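Local coordinates for 5-cytosine DNA methyltransferase (Entamoeba histolytica, PDB 3QV2), which probably transfers a methyl group from S-adenosyl-L-methionine to carbon 5 of cytosine in DNA or tRNA, as a DNMT2-type member of the C5-methyltransferase family, at residues C159-I164 / F312-L317; S207-P211 / L271-P276; I215-M220 / K261-L267; I224-D229 / E254-I258. The contacts are given in a common frame with arbitrary orientation. Numbering follows the deposited sequence.

Contact 1. Residues C159-I164 / F312-L317; sequences CSPIDI and FVIAQL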
loop_
_atom_site.group_PDB
_atom_site.type_symbol
_atom_site.label_atom_id
_atom_site.label_comp_id
_atom_site.label_asym_id
_atom_site.label_seq_id
_atom_site.Cartn_x
_atom_site.Cartn_y
_atom_site.Cartn_z
ATOM N N CYS A 159 -1.388 7.352 9.789
ATOM C CA CYS A 159 -0.494 6.602 10.663
ATOM C C CYS A 159 0.589 5.864 9.884
ATOM O O CYS A 159 0.536 5.775 8.658
ATOM C CB CYS A 159 -1.286 5.617 11.525
ATOM S SG CYS A 159 -2.143 4.332 10.591
ATOM N N SER A 160 1.566 5.330 10.611
ATOM C CA SER A 160 2.698 4.637 10.007
ATOM C C SER A 160 2.883 3.270 10.661
ATOM O O SER A 160 2.497 3.075 11.814
ATOM C CB SER A 160 3.969 5.477 10.161
ATOM O OG SER A 160 5.090 4.836 9.581
ATOM N N PRO A 161 3.466 2.313 9.921
ATOM C CA PRO A 161 3.702 0.964 10.451
ATOM C C PRO A 161 4.488 0.968 11.761
ATOM O O PRO A 161 4.286 0.084 12.594
ATOM C CB PRO A 161 4.519 0.297 9.343
ATOM C CG PRO A 161 4.085 0.992 8.101
ATOM C CD PRO A 161 3.852 2.422 8.503
ATOM N N ILE A 162 5.371 1.945 11.939
ATOM C CA ILE A 162 6.160 2.033 13.163
ATOM C C ILE A 162 5.265 2.251 14.378
ATOM O O ILE A 162 5.629 1.906 15.502
ATOM C CB ILE A 162 7.202 3.165 13.096
ATOM C CG1 ILE A 162 6.511 4.528 13.031
ATOM C CG2 ILE A 162 8.127 2.969 11.905
ATOM C CD1 ILE A 162 7.457 5.699 13.198
ATOM N N ASP A 163 4.089 2.823 14.140
ATOM C CA ASP A 163 3.138 3.095 15.212
ATOM C C ASP A 163 2.623 1.808 15.852
ATOM O O ASP A 163 2.229 1.805 17.017
ATOM C CB ASP A 163 1.973 3.946 14.699
ATOM C CG ASP A 163 2.416 5.319 14.236
ATOM O OD1 ASP A 163 3.477 5.786 14.700
ATOM O OD2 ASP A 163 1.706 5.931 13.410
ATOM N N ILE A 164 2.630 0.719 15.089
ATOM C CA ILE A 164 2.218 -0.578 15.618
ATOM C C ILE A 164 3.387 -1.557 15.727
ATOM O O ILE A 164 3.190 -2.770 15.770
ATOM C CB ILE A 164 1.088 -1.214 14.782
ATOM C CG1 ILE A 164 1.519 -1.372 13.323
ATOM C CG2 ILE A 164 -0.185 -0.386 14.884
ATOM C CD1 ILE A 164 0.484 -2.046 12.451
ATOM N N PHE A 312 0.164 -4.882 7.337
ATOM C CA PHE A 312 0.119 -4.842 8.795
ATOM C C PHE A 312 -0.873 -3.796 9.288
ATOM O O PHE A 312 -1.788 -4.104 10.049
ATOM C CB PHE A 312 1.506 -4.547 9.376
ATOM C CG PHE A 312 2.453 -5.712 9.317
ATOM C CD1 PHE A 312 2.248 -6.829 10.111
ATOM C CD2 PHE A 312 3.558 -5.682 8.484
ATOM C CE1 PHE A 312 3.120 -7.900 10.064
ATOM C CE2 PHE A 312 4.434 -6.749 8.435
ATOM C CZ PHE A 312 4.214 -7.860 9.225
ATOM N N VAL A 313 -0.681 -2.556 8.847
ATOM C CA VAL A 313 -1.514 -1.440 9.279
ATOM C C VAL A 313 -2.961 -1.591 8.820
ATOM O O VAL A 313 -3.893 -1.456 9.615
ATOM C CB VAL A 313 -0.966 -0.099 8.753
ATOM C CG1 VAL A 313 -1.901 1.038 9.124
ATOM C CG2 VAL A 313 0.432 0.153 9.296
ATOM N N ILE A 314 -3.142 -1.868 7.533
ATOM C CA ILE A 314 -4.477 -1.970 6.957
ATOM C C ILE A 314 -5.293 -3.084 7.605
ATOM O O ILE A 314 -6.511 -2.968 7.748
ATOM C CB ILE A 314 -4.418 -2.189 5.433
ATOM C CG1 ILE A 314 -3.711 -1.013 4.756
ATOM C CG2 ILE A 314 -5.815 -2.364 4.867
ATOM C CD1 ILE A 314 -3.657 -1.121 3.249
ATOM N N ALA A 315 -4.622 -4.160 8.001
ATOM C CA ALA A 315 -5.295 -5.275 8.659
ATOM C C ALA A 315 -6.010 -4.803 9.918
ATOM O O ALA A 315 -7.163 -5.157 10.159
ATOM C CB ALA A 315 -4.305 -6.378 8.991
ATOM N N GLN A 316 -5.319 -3.997 10.719
ATOM C CA GLN A 316 -5.896 -3.488 11.958
ATOM C C GLN A 316 -7.033 -2.505 11.697
ATOM O O GLN A 316 -8.041 -2.511 12.405
ATOM C CB GLN A 316 -4.822 -2.831 12.830
ATOM C CG GLN A 316 -3.782 -3.798 13.364
ATOM C CD GLN A 316 -3.002 -3.226 14.530
ATOM O OE1 GLN A 316 -3.444 -2.280 15.182
ATOM N NE2 GLN A 316 -1.834 -3.798 14.799
ATOM N N LEU A 317 -6.871 -1.665 10.682
ATOM C CA LEU A 317 -7.877 -0.659 10.359
ATOM C C LEU A 317 -9.137 -1.285 9.767
ATOM O O LEU A 317 -10.245 -0.802 9.994
ATOM C CB LEU A 317 -7.300 0.392 9.409
ATOM C CG LEU A 317 -6.083 1.143 9.954
ATOM C CD1 LEU A 317 -5.599 2.177 8.956
ATOM C CD2 LEU A 317 -6.415 1.796 11.288
#
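This buried contact lies in the Rossmann-like catalytic domain of a C5-cytosine methyltransferase, where helix 311-321, following the Gly-Asn-Ser-Val sequence that in this family marks motif X, packs on the loop leaving edge strand 153-159. Cys159 ends that strand and points its thiol at the helix, with SG 3.6 Å from Val313 CG1 and 4.4 Å from Leu317 CD1. Ser160 turns its side chain away, its OG hydrogen-bonded with the backbone N of Arg170, and starts a tight turn: Ser160 N donates to Asp163 OD2 (2.9 Å) and Asp163 N returns a bond to Ser160 O (2.8 Å). Within this short 3-10 turn Pro161 meets Val313, whose CG2 is 3.6 Å from Pro161 CA and 3.9 Å from Pro161 CG. Val313 thus fills the gap between Cys159 and Pro161; its side chain is still about 12 Å from the bound S-adenosyl-L-homocysteine. Ile162 and Asp163 carry the chain round on the side remote from the helix, and Ile164 comes back toward it. The methyl CD1 of Ile164 lies 3.8 Å from Val313 CG2, 4.1 Å from Phe312 CB and 3.7 Å from Gln316 NE2, the amide nitrogen that donates to His189 O and Glu191 OE1.

Contact 2. Residues S207-P211 / L271-P276; sequences SYSIP and LRYFTP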
loop_
_atom_site.group_PDB
_atom_site.type_symbol
_atom_site.label_atom_id
_atom_site.label_comp_id
_atom_site.label_asym_id
_atom_site.label_seq_id
_atom_site.Cartn_x
_atom_site.Cartn_y
_atom_site.Cartn_z
ATOM N N SER A 207 24.634 -9.644 -6.296
ATOM C CA SER A 207 24.105 -8.757 -7.326
ATOM C C SER A 207 23.211 -7.678 -6.726
ATOM O O SER A 207 22.678 -6.831 -7.443
ATOM C CB SER A 207 23.330 -9.551 -8.381
ATOM O OG SER A 207 22.174 -10.150 -7.817
ATOM N N TYR A 208 23.048 -7.716 -5.408
ATOM C CA TYR A 208 22.201 -6.753 -4.713
ATOM C C TYR A 208 23.012 -5.696 -3.967
ATOM O O TYR A 208 22.477 -4.661 -3.568
ATOM C CB TYR A 208 21.247 -7.464 -3.748
ATOM C CG TYR A 208 20.064 -8.125 -4.422
ATOM C CD1 TYR A 208 20.036 -9.497 -4.635
ATOM C CD2 TYR A 208 18.974 -7.374 -4.845
ATOM C CE1 TYR A 208 18.954 -10.103 -5.251
ATOM C CE2 TYR A 208 17.889 -7.971 -5.463
ATOM C CZ TYR A 208 17.885 -9.336 -5.662
ATOM O OH TYR A 208 16.805 -9.929 -6.276
ATOM N N SER A 209 24.301 -5.960 -3.784
ATOM C CA SER A 209 25.179 -5.023 -3.092
ATOM C C SER A 209 25.419 -3.766 -3.923
ATOM O O SER A 209 25.485 -3.823 -5.151
ATOM C CB SER A 209 26.510 -5.691 -2.735
ATOM O OG SER A 209 27.134 -6.239 -3.883
ATOM N N ILE A 210 25.544 -2.631 -3.243
ATOM C CA ILE A 210 25.764 -1.355 -3.913
ATOM C C ILE A 210 27.126 -1.337 -4.599
ATOM O O ILE A 210 28.147 -1.590 -3.960
ATOM C CB ILE A 210 25.707 -0.181 -2.916
ATOM C CG1 ILE A 210 24.649 -0.434 -1.839
ATOM C CG2 ILE A 210 25.436 1.126 -3.646
ATOM C CD1 ILE A 210 23.230 -0.450 -2.363
ATOM N N PRO A 211 27.143 -1.038 -5.906
ATOM C CA PRO A 211 28.395 -0.914 -6.659
ATOM C C PRO A 211 29.319 0.130 -6.030
ATOM O O PRO A 211 28.847 1.164 -5.557
ATOM C CB PRO A 211 27.924 -0.446 -8.040
ATOM C CG PRO A 211 26.517 -0.943 -8.147
ATOM C CD PRO A 211 25.959 -0.830 -6.758
ATOM N N LEU A 271 27.440 -3.028 1.968
ATOM C CA LEU A 271 26.119 -2.444 1.770
ATOM C C LEU A 271 25.394 -3.089 0.593
ATOM O O LEU A 271 26.008 -3.409 -0.424
ATOM C CB LEU A 271 26.230 -0.934 1.551
ATOM C CG LEU A 271 26.920 -0.143 2.663
ATOM C CD1 LEU A 271 26.969 1.337 2.321
ATOM C CD2 LEU A 271 26.223 -0.371 3.996
ATOM N N ARG A 272 24.085 -3.279 0.737
ATOM C CA ARG A 272 23.267 -3.839 -0.333
ATOM C C ARG A 272 21.844 -3.311 -0.250
ATOM O O ARG A 272 21.391 -2.888 0.814
ATOM C CB ARG A 272 23.245 -5.368 -0.256
ATOM C CG ARG A 272 22.506 -5.923 0.953
ATOM C CD ARG A 272 22.287 -7.424 0.829
ATOM N NE ARG A 272 21.710 -7.995 2.043
ATOM C CZ ARG A 272 20.405 -8.134 2.260
ATOM N NH1 ARG A 272 19.532 -7.742 1.343
ATOM N NH2 ARG A 272 19.974 -8.663 3.396
ATOM N N TYR A 273 21.138 -3.335 -1.376
ATOM C CA TYR A 273 19.719 -3.018 -1.374
ATOM C C TYR A 273 18.969 -4.169 -0.730
ATOM O O TYR A 273 19.434 -5.310 -0.747
ATOM C CB TYR A 273 19.193 -2.823 -2.797
ATOM C CG TYR A 273 19.914 -1.769 -3.606
ATOM C CD1 TYR A 273 19.700 -0.418 -3.372
ATOM C CD2 TYR A 273 20.793 -2.127 -4.618
ATOM C CE1 TYR A 273 20.353 0.548 -4.116
ATOM C CE2 TYR A 273 21.450 -1.173 -5.367
ATOM C CZ TYR A 273 21.227 0.163 -5.112
ATOM O OH TYR A 273 21.882 1.113 -5.860
ATOM N N PHE A 274 17.811 -3.873 -0.155
ATOM C CA PHE A 274 16.908 -4.928 0.277
ATOM C C PHE A 274 16.339 -5.599 -0.966
ATOM O O PHE A 274 16.064 -4.933 -1.965
ATOM C CB PHE A 274 15.778 -4.361 1.135
ATOM C CG PHE A 274 16.224 -3.880 2.490
ATOM C CD1 PHE A 274 16.400 -4.776 3.532
ATOM C CD2 PHE A 274 16.451 -2.534 2.726
ATOM C CE1 PHE A 274 16.803 -4.342 4.782
ATOM C CE2 PHE A 274 16.854 -2.091 3.975
ATOM C CZ PHE A 274 17.031 -2.998 5.004
ATOM N N THR A 275 16.172 -6.915 -0.914
ATOM C CA THR A 275 15.626 -7.654 -2.046
ATOM C C THR A 275 14.120 -7.444 -2.139
ATOM O O THR A 275 13.488 -7.040 -1.163
ATOM C CB THR A 275 15.908 -9.160 -1.924
ATOM O OG1 THR A 275 15.081 -9.719 -0.895
ATOM C CG2 THR A 275 17.371 -9.404 -1.594
ATOM N N PRO A 276 13.538 -7.715 -3.316
ATOM C CA PRO A 276 12.083 -7.610 -3.471
ATOM C C PRO A 276 11.356 -8.439 -2.415
ATOM O O PRO A 276 10.364 -7.990 -1.840
ATOM C CB PRO A 276 11.840 -8.200 -4.861
ATOM C CG PRO A 276 13.114 -7.965 -5.596
ATOM C CD PRO A 276 14.207 -8.093 -4.574
#
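Two backbone hydrogen bonds join the segments: Tyr273 N donates to Tyr208 O (2.9 Å) and Ile210 N to Leu271 O (3.0 Å). They flank Ser209 and Arg272, which form a single antiparallel bridge as a non-hydrogen-bonded pair, with the CA of Ser209 only 3.6 Å from that of Arg272. At this close pass Ser209 CA also comes within 3.2 Å of Leu271 O. The guanidinium of Arg272 leads away from the bridge: its NH1 bonds Tyr273 O (3.2 Å) and forms a salt bridge with Glu278. Beyond the backbone, two CH-pi contacts carry the packing. Ile210 CD1 sits over a face of the Tyr273 ring, 3.4 Å from its centroid, while Thr275 CG2 lies 3.9 Å from the centroid of the Tyr208 ring, almost on the ring normal. Ile210 CG1 meets Leu271 CB at 3.8 Å, and Tyr208 CE2 reaches Pro276 CD at the same distance. Thr275 is the N-cap of helix 276-282, and Pro276 opens it. The sequence Arg272 to Pro276 matches the start of family motif IX, so the contact probably marks where the chain leaves the target-recognition region and returns to the catalytic domain.

Contact 3. Residues I215-M220 / K261-L267; sequences ILKKGM and KKAEDLL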
loop_
_atom_site.group_PDB
_atom_site.type_symbol
_atom_site.label_atom_id
_atom_site.label_comp_id
_atom_site.label_asym_id
_atom_site.label_seq_id
_atom_site.Cartn_x
_atom_site.Cartn_y
_atom_site.Cartn_z
ATOM N N ILE A 215 28.728 4.082 -4.544
ATOM C CA ILE A 215 29.014 4.434 -3.158
ATOM C C ILE A 215 29.888 5.680 -3.076
ATOM O O ILE A 215 29.641 6.574 -2.268
ATOM C CB ILE A 215 29.727 3.287 -2.419
ATOM C CG1 ILE A 215 28.807 2.073 -2.294
ATOM C CG2 ILE A 215 30.185 3.742 -1.044
ATOM C CD1 ILE A 215 29.417 0.927 -1.513
ATOM N N LEU A 216 30.915 5.729 -3.918
ATOM C CA LEU A 216 31.874 6.826 -3.895
ATOM C C LEU A 216 31.275 8.132 -4.405
ATOM O O LEU A 216 31.821 9.208 -4.160
ATOM C CB LEU A 216 33.119 6.467 -4.709
ATOM C CG LEU A 216 33.953 5.298 -4.183
ATOM C CD1 LEU A 216 35.143 5.028 -5.093
ATOM C CD2 LEU A 216 34.416 5.573 -2.761
ATOM N N LYS A 217 30.152 8.041 -5.109
ATOM C CA LYS A 217 29.535 9.230 -5.689
ATOM C C LYS A 217 28.294 9.716 -4.942
ATOM O O LYS A 217 28.052 10.920 -4.861
ATOM C CB LYS A 217 29.220 9.014 -7.172
ATOM C CG LYS A 217 30.450 8.982 -8.063
ATOM C CD LYS A 217 30.079 9.140 -9.528
ATOM C CE LYS A 217 31.317 9.286 -10.401
ATOM N NZ LYS A 217 30.966 9.527 -11.828
ATOM N N LYS A 218 27.511 8.789 -4.398
ATOM C CA LYS A 218 26.286 9.161 -3.691
ATOM C C LYS A 218 26.082 8.381 -2.395
ATOM O O LYS A 218 25.002 8.422 -1.806
ATOM C CB LYS A 218 25.063 8.983 -4.596
ATOM C CG LYS A 218 25.129 9.782 -5.887
ATOM C CD LYS A 218 23.743 10.058 -6.443
ATOM C CE LYS A 218 23.809 10.956 -7.666
ATOM N NZ LYS A 218 22.470 11.502 -8.020
ATOM N N GLY A 219 27.119 7.680 -1.952
ATOM C CA GLY A 219 27.026 6.864 -0.754
ATOM C C GLY A 219 26.521 7.618 0.462
ATOM O O GLY A 219 25.822 7.054 1.305
ATOM N N MET A 220 26.872 8.896 0.551
ATOM C CA MET A 220 26.503 9.720 1.699
ATOM C C MET A 220 25.030 10.124 1.684
ATOM O O MET A 220 24.511 10.638 2.675
ATOM C CB MET A 220 27.392 10.965 1.768
ATOM C CG MET A 220 28.859 10.662 2.024
ATOM S SD MET A 220 29.144 9.979 3.669
ATOM C CE MET A 220 28.696 11.377 4.695
ATOM N N LYS A 261 31.989 10.049 7.774
ATOM C CA LYS A 261 32.191 11.414 7.301
ATOM C C LYS A 261 32.462 11.452 5.801
ATOM O O LYS A 261 32.136 12.430 5.128
ATOM C CB LYS A 261 33.354 12.064 8.048
ATOM C CG LYS A 261 33.262 11.969 9.560
ATOM C CD LYS A 261 34.643 12.078 10.182
ATOM C CE LYS A 261 35.540 10.943 9.700
ATOM N NZ LYS A 261 36.962 11.120 10.103
ATOM N N LYS A 262 33.068 10.388 5.286
ATOM C CA LYS A 262 33.412 10.313 3.870
ATOM C C LYS A 262 32.710 9.134 3.208
ATOM O O LYS A 262 32.437 8.122 3.854
ATOM C CB LYS A 262 34.925 10.180 3.698
ATOM C CG LYS A 262 35.731 11.243 4.424
ATOM C CD LYS A 262 37.198 10.857 4.483
ATOM C CE LYS A 262 37.369 9.490 5.128
ATOM N NZ LYS A 262 38.762 8.983 5.022
ATOM N N ALA A 263 32.417 9.270 1.919
ATOM C CA ALA A 263 31.754 8.208 1.174
ATOM C C ALA A 263 32.631 6.964 1.104
ATOM O O ALA A 263 32.137 5.839 1.189
ATOM C CB ALA A 263 31.391 8.684 -0.227
ATOM N N GLU A 264 33.936 7.171 0.962
ATOM C CA GLU A 264 34.873 6.059 0.829
ATOM C C GLU A 264 34.883 5.168 2.066
ATOM O O GLU A 264 35.304 4.015 2.007
ATOM C CB GLU A 264 36.288 6.569 0.539
ATOM C CG GLU A 264 36.921 7.358 1.673
ATOM C CD GLU A 264 38.405 7.583 1.457
ATOM O OE1 GLU A 264 39.055 8.183 2.338
ATOM O OE2 GLU A 264 38.922 7.153 0.405
ATOM N N ASP A 265 34.416 5.712 3.185
ATOM C CA ASP A 265 34.356 4.960 4.433
ATOM C C ASP A 265 33.274 3.886 4.388
ATOM O O ASP A 265 33.242 2.990 5.232
ATOM C CB ASP A 265 34.115 5.900 5.615
ATOM C CG ASP A 265 35.298 6.810 5.882
ATOM O OD1 ASP A 265 36.432 6.431 5.517
ATOM O OD2 ASP A 265 35.095 7.897 6.460
ATOM N N LEU A 266 32.392 3.980 3.398
ATOM C CA LEU A 266 31.301 3.021 3.249
ATOM C C LEU A 266 31.716 1.833 2.381
ATOM O O LEU A 266 31.034 0.810 2.349
ATOM C CB LEU A 266 30.072 3.705 2.643
ATOM C CG LEU A 266 29.439 4.856 3.432
ATOM C CD1 LEU A 266 28.360 5.548 2.610
ATOM C CD2 LEU A 266 28.871 4.362 4.749
ATOM N N LEU A 267 32.840 1.979 1.685
ATOM C CA LEU A 267 33.312 0.966 0.741
ATOM C C LEU A 267 33.342 -0.461 1.297
ATOM O O LEU A 267 33.009 -1.413 0.590
ATOM C CB LEU A 267 34.689 1.346 0.184
ATOM C CG LEU A 267 34.697 2.393 -0.930
ATOM C CD1 LEU A 267 36.122 2.771 -1.315
ATOM C CD2 LEU A 267 33.922 1.888 -2.141
#
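Gly219 has no room for a side chain: a modelled CB would lie 2.2 Å from Ile215 O, a clash, and 3.1 Å from Leu266 CD1. The bare backbone instead lets Leu266 CD1 settle 3.2 Å from Gly219 O. No hydrogen bond crosses between the segments, and apolar packing holds them together. Ala263 is central, its CB 3.4 Å from Ile215 O, 4.0 Å from Leu216 O and 3.9 Å from Met220 CG. On one flank, Ile215 CG2 rests 3.7 Å from Leu266 CB, and Leu216 CD2 touches Leu267 CD1 (3.6 Å) and passes 3.7 Å from Glu264 CA. On the other, Met220 lies along the 261-263 backbone, with CE 3.6 Å from Lys261 O and SD 3.7 Å from Lys262 C. The 263-267 turn is helical in its backbone angles and closes through i to i-3 hydrogen bonds such as Leu266 N to Ala263 O (2.9 Å). Lys262 NZ braces it through salt bridges to Glu264 OE1 (2.8 Å) and Asp265 OD1 (3.5 Å). Far from the S-adenosyl-L-homocysteine site, this partly buried joint sets the turn on helix 212-218, while Leu266 continues inward to Phe257 in the loop after strand 249-251.

Contact 4. Residues I224-D229 / E254-I258; sequences IVGKDD and EPHFI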
loop_
_atom_site.group_PDB
_atom_site.type_symbol
_atom_site.label_atom_id
_atom_site.label_comp_id
_atom_site.label_asym_id
_atom_site.label_seq_id
_atom_site.Cartn_x
_atom_site.Cartn_y
_atom_site.Cartn_z
ATOM N N ILE A 224 21.126 4.532 5.717
ATOM C CA ILE A 224 21.662 3.200 5.977
ATOM C C ILE A 224 21.234 2.659 7.338
ATOM O O ILE A 224 21.242 3.382 8.336
ATOM C CB ILE A 224 23.199 3.188 5.882
ATOM C CG1 ILE A 224 23.656 3.846 4.579
ATOM C CG2 ILE A 224 23.730 1.768 5.981
ATOM C CD1 ILE A 224 25.157 3.862 4.398
ATOM N N VAL A 225 20.864 1.383 7.368
ATOM C CA VAL A 225 20.420 0.738 8.598
ATOM C C VAL A 225 21.076 -0.624 8.804
ATOM O O VAL A 225 21.475 -1.289 7.847
ATOM C CB VAL A 225 18.891 0.550 8.609
ATOM C CG1 VAL A 225 18.190 1.898 8.595
ATOM C CG2 VAL A 225 18.452 -0.297 7.426
ATOM N N GLY A 226 21.188 -1.028 10.065
ATOM C CA GLY A 226 21.689 -2.342 10.419
ATOM C C GLY A 226 20.556 -3.213 10.926
ATOM O O GLY A 226 19.436 -2.738 11.104
ATOM N N LYS A 227 20.844 -4.486 11.167
ATOM C CA LYS A 227 19.812 -5.441 11.557
ATOM C C LYS A 227 19.076 -5.047 12.835
ATOM O O LYS A 227 18.002 -5.579 13.123
ATOM C CB LYS A 227 20.406 -6.844 11.704
ATOM C CG LYS A 227 21.491 -6.955 12.762
ATOM C CD LYS A 227 22.105 -8.345 12.768
ATOM C CE LYS A 227 22.710 -8.683 11.413
ATOM N NZ LYS A 227 23.339 -10.034 11.405
ATOM N N ASP A 228 19.643 -4.117 13.597
ATOM C CA ASP A 228 19.056 -3.729 14.878
ATOM C C ASP A 228 18.496 -2.305 14.903
ATOM O O ASP A 228 17.807 -1.923 15.849
ATOM C CB ASP A 228 20.067 -3.922 16.015
ATOM C CG ASP A 228 20.287 -5.384 16.356
ATOM O OD1 ASP A 228 19.393 -6.202 16.054
ATOM O OD2 ASP A 228 21.348 -5.712 16.927
ATOM N N ASP A 229 18.786 -1.527 13.863
ATOM C CA ASP A 229 18.351 -0.132 13.810
ATOM C C ASP A 229 16.834 0.022 13.912
ATOM O O ASP A 229 16.083 -0.889 13.566
ATOM C CB ASP A 229 18.881 0.557 12.551
ATOM C CG ASP A 229 20.306 1.046 12.716
ATOM O OD1 ASP A 229 20.502 2.079 13.389
ATOM O OD2 ASP A 229 21.232 0.404 12.179
ATOM N N GLU A 254 27.154 -4.114 10.829
ATOM C CA GLU A 254 26.856 -3.456 12.097
ATOM C C GLU A 254 25.390 -3.572 12.493
ATOM O O GLU A 254 24.503 -3.257 11.700
ATOM C CB GLU A 254 27.252 -1.979 12.037
ATOM C CG GLU A 254 28.735 -1.740 11.828
ATOM C CD GLU A 254 29.068 -0.273 11.648
ATOM O OE1 GLU A 254 28.182 0.494 11.214
ATOM O OE2 GLU A 254 30.218 0.114 11.942
ATOM N N PRO A 255 25.134 -4.029 13.728
ATOM C CA PRO A 255 23.774 -4.063 14.275
ATOM C C PRO A 255 23.164 -2.668 14.248
ATOM O O PRO A 255 22.016 -2.491 13.839
ATOM C CB PRO A 255 23.995 -4.512 15.720
ATOM C CG PRO A 255 25.258 -5.293 15.678
ATOM C CD PRO A 255 26.119 -4.605 14.659
ATOM N N HIS A 256 23.945 -1.686 14.689
ATOM C CA HIS A 256 23.549 -0.288 14.616
ATOM C C HIS A 256 24.538 0.461 13.735
ATOM O O HIS A 256 25.635 0.797 14.178
ATOM C CB HIS A 256 23.526 0.337 16.011
ATOM C CG HIS A 256 22.402 -0.147 16.874
ATOM N ND1 HIS A 256 21.151 0.426 16.853
ATOM C CD2 HIS A 256 22.345 -1.145 17.788
ATOM C CE1 HIS A 256 20.367 -0.200 17.715
ATOM N NE2 HIS A 256 21.068 -1.156 18.294
ATOM N N PHE A 257 24.159 0.713 12.487
ATOM C CA PHE A 257 25.038 1.429 11.570
ATOM C C PHE A 257 25.588 2.697 12.212
ATOM O O PHE A 257 24.831 3.572 12.633
ATOM C CB PHE A 257 24.313 1.767 10.267
ATOM C CG PHE A 257 25.072 2.717 9.380
ATOM C CD1 PHE A 257 26.078 2.259 8.547
ATOM C CD2 PHE A 257 24.774 4.070 9.379
ATOM C CE1 PHE A 257 26.774 3.130 7.731
ATOM C CE2 PHE A 257 25.466 4.947 8.565
ATOM C CZ PHE A 257 26.468 4.476 7.741
ATOM N N ILE A 258 26.912 2.784 12.298
ATOM C CA ILE A 258 27.557 3.988 12.803
ATOM C C ILE A 258 27.946 4.892 11.639
ATOM O O ILE A 258 28.683 4.482 10.742
ATOM C CB ILE A 258 28.787 3.666 13.682
ATOM C CG1 ILE A 258 29.893 3.007 12.858
ATOM C CG2 ILE A 258 28.388 2.779 14.853
ATOM C CD1 ILE A 258 31.130 2.663 13.663
HETATM O O HOH W 1 23.663 -5.657 10.443
#
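Ile224 packs its CB and CG2 over one face of the Phe257 ring: CB is 3.7 Å from the ring centroid in a CH-pi contact, and CG2 comes within 3.5 Å of Phe257 CD1. Gly226 to Asp229 make a type I beta turn, closed by Asp229 N to Gly226 O (3.1 Å), and Pro255 O points into it to accept a hydrogen bond from Asp228 N (2.9 Å). Gly226 CA passes 3.2 Å from Glu254 O in a CA-H...O contact; a CB on this glycine would run into the carbonyl oxygens of Glu254 and Pro255. Strand 224-226 pairs in parallel with strand 249-251 through Val225, making a small two-stranded sheet within what is, by family comparison, probably the target-recognition region; the beta turn follows one strand and the 254-258 loop continues from the other. Asp229 OD2 ties the two together, accepting from Gly226 N (2.6 Å) and Phe257 N (3.0 Å). One water accepts from Lys227 N (3.1 Å) and donates to Glu254 O (2.8 Å). Nearer the surface, Asp228 CB sits over a face of the His256 ring, 4.0 Å from its centroid. Within the loop, Ile258 N donates to Glu254 OE1 at 2.8 Å.

Overall arrangement
Contact 1 belongs to the catalytic domain with its six-stranded sheet; its segments, 148 residues apart, bracket the other three contacts along the chain. Contacts 2, 3 and 4 form a cluster with centres 15 to 16 Å apart, whereas contact 1 is centred 23 to 34 Å from them and touches none. In sequence the first segments run 207-211, 215-220, 224-229 and their partners return in reverse order, so each pairing encloses the next. A shared apolar core joins the three: Leu271 and Leu266 both reach Ile224, and Ile210 packs on Ile215. The layout fits an inserted, probably target-recognising lobe, beside the Rossmann-like domain that binds S-adenosyl-L-homocysteine.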